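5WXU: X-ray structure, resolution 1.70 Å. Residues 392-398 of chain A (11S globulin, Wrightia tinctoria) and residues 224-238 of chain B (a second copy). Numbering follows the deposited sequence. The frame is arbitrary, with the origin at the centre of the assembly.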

# COMPACT_ATOMS: atom_id res chain seq x y z
N TYR A 392 9.87 -28.98 -0.80
CA TYR A 392 10.80 -30.13 -0.82
C TYR A 392 12.03 -29.81 -0.02
O TYR A 392 12.61 -28.74 -0.14
N VAL A 393 12.49 -30.81 0.77
CA VAL A 393 13.67 -30.62 1.57
C VAL A 393 14.92 -30.91 0.78
O VAL A 393 14.94 -31.85 -0.01
N TYR A 394 15.95 -30.09 0.95
CA TYR A 394 17.13 -30.36 0.20
C TYR A 394 18.39 -30.13 1.00
O TYR A 394 18.39 -29.24 1.85
N LEU A 395 19.46 -30.86 0.64
CA LEU A 395 20.78 -30.75 1.26
C LEU A 395 21.79 -30.62 0.16
O LEU A 395 21.63 -31.29 -0.84
N LYS A 396 22.82 -29.83 0.38
CA LYS A 396 23.86 -29.57 -0.62
C LYS A 396 25.20 -29.62 0.04
O LYS A 396 25.38 -29.00 1.07
N GLN A 397 26.17 -30.28 -0.62
CA GLN A 397 27.54 -30.28 -0.16
C GLN A 397 28.51 -30.08 -1.36
O GLN A 397 28.46 -30.83 -2.28
N ALA A 398 29.41 -29.11 -1.26
CA ALA A 398 30.39 -28.93 -2.29
C ALA A 398 31.39 -30.08 -2.34
O ALA A 398 31.79 -30.64 -1.30
N ASN B 224 7.03 -38.34 6.74
CA ASN B 224 8.10 -37.91 7.58
C ASN B 224 9.27 -37.44 6.68
O ASN B 224 9.92 -38.26 5.98
N VAL B 225 9.54 -36.14 6.67
CA VAL B 225 10.55 -35.58 5.73
C VAL B 225 11.97 -36.03 5.88
O VAL B 225 12.78 -35.83 4.94
N PHE B 226 12.30 -36.66 7.03
CA PHE B 226 13.63 -37.15 7.28
C PHE B 226 13.84 -38.52 6.64
O PHE B 226 14.97 -38.85 6.34
N GLN B 227 12.77 -39.25 6.38
CA GLN B 227 12.86 -40.57 5.75
C GLN B 227 13.52 -40.62 4.38
O GLN B 227 14.30 -41.53 4.15
N PRO B 228 13.20 -39.69 3.45
CA PRO B 228 13.83 -39.79 2.10
C PRO B 228 15.22 -39.27 1.98
O PRO B 228 15.66 -38.98 0.88
N LEU B 229 15.95 -39.13 3.08
CA LEU B 229 17.28 -38.57 3.12
C LEU B 229 18.28 -39.66 3.58
O LEU B 229 17.93 -40.62 4.36
N ASP B 230 19.54 -39.49 3.18
CA ASP B 230 20.64 -40.35 3.64
C ASP B 230 20.97 -39.95 5.05
O ASP B 230 21.34 -38.82 5.31
N PRO B 231 20.84 -40.90 6.02
CA PRO B 231 21.13 -40.51 7.39
C PRO B 231 22.54 -40.08 7.65
O PRO B 231 22.74 -39.26 8.57
N GLN B 232 23.52 -40.53 6.87
CA GLN B 232 24.90 -40.12 7.09
C GLN B 232 25.12 -38.70 6.64
O GLN B 232 25.84 -37.99 7.25
N PHE B 233 24.43 -38.34 5.57
CA PHE B 233 24.54 -37.00 4.93
C PHE B 233 23.86 -36.00 5.83
O PHE B 233 24.48 -35.02 6.29
N LEU B 234 22.63 -36.32 6.21
CA LEU B 234 21.95 -35.50 7.19
C LEU B 234 22.67 -35.41 8.56
O LEU B 234 22.74 -34.33 9.20
N GLY B 235 23.24 -36.55 9.01
CA GLY B 235 24.06 -36.53 10.20
C GLY B 235 25.25 -35.61 10.12
O GLY B 235 25.47 -34.85 11.02
N ARG B 236 25.96 -35.58 9.00
CA ARG B 236 27.12 -34.71 8.89
C ARG B 236 26.71 -33.25 8.88
O ARG B 236 27.36 -32.40 9.50
N ALA B 237 25.59 -32.98 8.22
CA ALA B 237 25.08 -31.63 8.23
C ALA B 237 24.67 -31.12 9.64
O ALA B 237 25.05 -30.02 10.09
N SER B 238 23.94 -31.98 10.36
CA SER B 238 23.51 -31.65 11.72
C SER B 238 24.56 -31.74 12.85
O SER B 238 24.29 -31.24 13.94

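A strand laid across a helix usually offers it every second side chain, and the contact between residues 393-398 of chain A and the loop and helix of chain B illustrates the rule. A:Val393, A:Leu395 and A:Gln397 direct their CA-to-CB bonds toward chain B, whereas those of A:Tyr394 and A:Lys396 point away. The strand and helix 231-238 run at 74° to one another, their axes approaching to 9.8 Å, a gap filled by side chains.

A:Leu395 is the centre. With chi1 m and chi2 at 89°, it sets its two methyl groups among different neighbours. CD1 of A:Leu395 lies 3.6 Å from CD2 of B:Leu229, while CD2 of A:Leu395 sits over one face of the B:Phe233 ring, 3.8 Å from the ring centroid and 13° off the ring normal, a CH-pi contact. CD2 of A:Leu395 is also 4.4 Å from CB of B:Leu234 and 4.4 Å from CB of B:Ala237, so a single methyl group meets three residues of the helix. The ring gets there by its rotamer: the CA-to-CB bond of B:Phe233 points sideways, but chi1 t carries the end of the side chain nearer the strand, where CE2 comes within 3.6 Å of CB of A:Leu395.

Toward the start of the strand, the apolar surface continues onto the loop that precedes the helix. A:Val393, with chi1 t, places CG1 4.0 Å from CD1 of B:Leu229 and CG2 4.1 Å from CB of B:Val225. B:Leu229, in the m,t rotamer, thus touches both A:Val393 and A:Leu395 and links the loop to the centre.

In the other direction the contact becomes polar. A:Gln397 is extended, with chi1 and chi2 both t, and its aliphatic base still belongs to the apolar layer: CB lies 3.7 Å from CE1 of B:Phe233, at the edge of the ring. Its amide reaches the exposed B:Arg236, whose side chain (chi1 m, chi2 t, chi3 p, chi4 -120°) places the guanidinium so that the amide oxygen lies at its edge, near its plane. OE1 of A:Gln397 and NH2 of B:Arg236 are only 2.5 Å apart, yet the angle is poor and the pair does not qualify as a hydrogen bond; proximity alone is not sufficient. A water joins the two side chains instead, accepting from NE of B:Arg236 at 2.7 Å and, weakly, from NE2 of A:Gln397 at 3.4 Å. No direct hydrogen bond crosses between the stretches; most of the close contacts are apolar, and a water bridges the polar edge, weakly on the A:Gln397 side.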

# COMPACT_ATOMS: atom_id res chain seq x y z
CB TYR A 392 11.23 -30.51 -2.26
CG TYR A 392 10.17 -31.25 -3.12
CD1 TYR A 392 8.87 -30.79 -3.25
CD2 TYR A 392 10.47 -32.42 -3.78
CE1 TYR A 392 7.91 -31.49 -4.02
CE2 TYR A 392 9.52 -33.12 -4.55
CZ TYR A 392 8.25 -32.65 -4.67
OH TYR A 392 7.33 -33.34 -5.41
CB VAL A 393 13.60 -31.53 2.76
CG1 VAL A 393 14.95 -31.59 3.48
CG2 VAL A 393 12.51 -30.99 3.71
CB TYR A 394 17.16 -29.62 -1.11
CG TYR A 394 17.00 -28.11 -1.05
CD1 TYR A 394 15.78 -27.52 -0.73
CD2 TYR A 394 18.05 -27.29 -1.37
CE1 TYR A 394 15.63 -26.13 -0.71
CE2 TYR A 394 17.95 -25.91 -1.35
CZ TYR A 394 16.74 -25.32 -1.01
OH TYR A 394 16.68 -23.95 -1.05
CB LEU A 395 21.12 -32.08 1.92
CG LEU A 395 20.53 -32.47 3.22
CD1 LEU A 395 19.22 -33.20 2.95
CD2 LEU A 395 21.64 -33.28 3.95
CB LYS A 396 23.71 -28.16 -1.22
CG LYS A 396 22.69 -28.10 -2.32
CD LYS A 396 22.65 -26.69 -2.89
CE LYS A 396 22.05 -25.75 -1.88
NZ LYS A 396 21.36 -24.64 -2.60
CB GLN A 397 27.85 -31.60 0.58
CG GLN A 397 29.29 -31.62 1.05
CD GLN A 397 29.68 -32.72 2.04
OE1 GLN A 397 29.08 -33.78 2.04
NE2 GLN A 397 30.69 -32.46 2.88
CB ALA A 398 31.11 -27.62 -2.06
CB ASN B 224 8.59 -39.06 8.49
CG ASN B 224 9.78 -38.71 9.34
OD1 ASN B 224 10.46 -37.70 9.15
ND2 ASN B 224 10.08 -39.58 10.35
CB VAL B 225 10.57 -33.99 5.73
CG1 VAL B 225 9.25 -33.47 5.36
CG2 VAL B 225 11.11 -33.35 6.96
CB PHE B 226 13.90 -37.26 8.77
CG PHE B 226 13.83 -35.94 9.50
CD1 PHE B 226 14.69 -34.92 9.17
CD2 PHE B 226 12.88 -35.71 10.51
CE1 PHE B 226 14.62 -33.70 9.81
CE2 PHE B 226 12.80 -34.49 11.14
CZ PHE B 226 13.71 -33.50 10.83
CB GLN B 227 11.47 -41.26 5.72
CG GLN B 227 11.11 -41.69 7.14
CD GLN B 227 9.77 -42.40 7.27
OE1 GLN B 227 9.07 -42.60 6.30
NE2 GLN B 227 9.49 -42.91 8.48
CB PRO B 228 12.86 -39.00 1.21
CG PRO B 228 12.15 -38.06 2.14
CD PRO B 228 12.00 -38.82 3.43
CB LEU B 229 17.31 -37.40 4.08
CG LEU B 229 16.33 -36.24 3.74
CD1 LEU B 229 16.38 -35.11 4.74
CD2 LEU B 229 16.65 -35.70 2.34
CB ASP B 230 21.85 -40.14 2.73
CG ASP B 230 23.09 -40.90 3.15
OD1 ASP B 230 23.16 -41.52 4.24
OD2 ASP B 230 23.99 -40.94 2.30
CB PRO B 231 20.75 -41.75 8.22
CG PRO B 231 20.89 -42.87 7.26
CD PRO B 231 20.51 -42.34 5.89
CB GLN B 232 25.90 -41.02 6.34
CG GLN B 232 26.07 -42.41 6.94
CD GLN B 232 27.11 -42.48 8.06
OE1 GLN B 232 27.83 -41.50 8.35
NE2 GLN B 232 27.20 -43.66 8.72
CB PHE B 233 23.92 -37.10 3.54
CG PHE B 233 24.17 -35.89 2.63
CD1 PHE B 233 25.22 -35.03 2.80
CD2 PHE B 233 23.29 -35.67 1.57
CE1 PHE B 233 25.39 -33.97 1.91
CE2 PHE B 233 23.45 -34.60 0.71
CZ PHE B 233 24.53 -33.77 0.87
CB LEU B 234 20.50 -35.94 7.33
CG LEU B 234 19.68 -35.09 8.30
CD1 LEU B 234 19.59 -33.62 7.92
CD2 LEU B 234 18.27 -35.69 8.29
CB ARG B 236 27.99 -35.08 7.67
CG ARG B 236 28.96 -36.22 8.05
CD ARG B 236 29.44 -37.12 6.90
NE ARG B 236 29.77 -36.38 5.67
CZ ARG B 236 29.19 -36.53 4.46
NH1 ARG B 236 28.23 -37.44 4.22
NH2 ARG B 236 29.61 -35.77 3.46
CB ALA B 237 23.95 -31.55 7.21
CB SER B 238 22.34 -32.53 12.09
OG SER B 238 21.45 -32.63 11.03
O HOH W 1 30.76 -33.86 6.02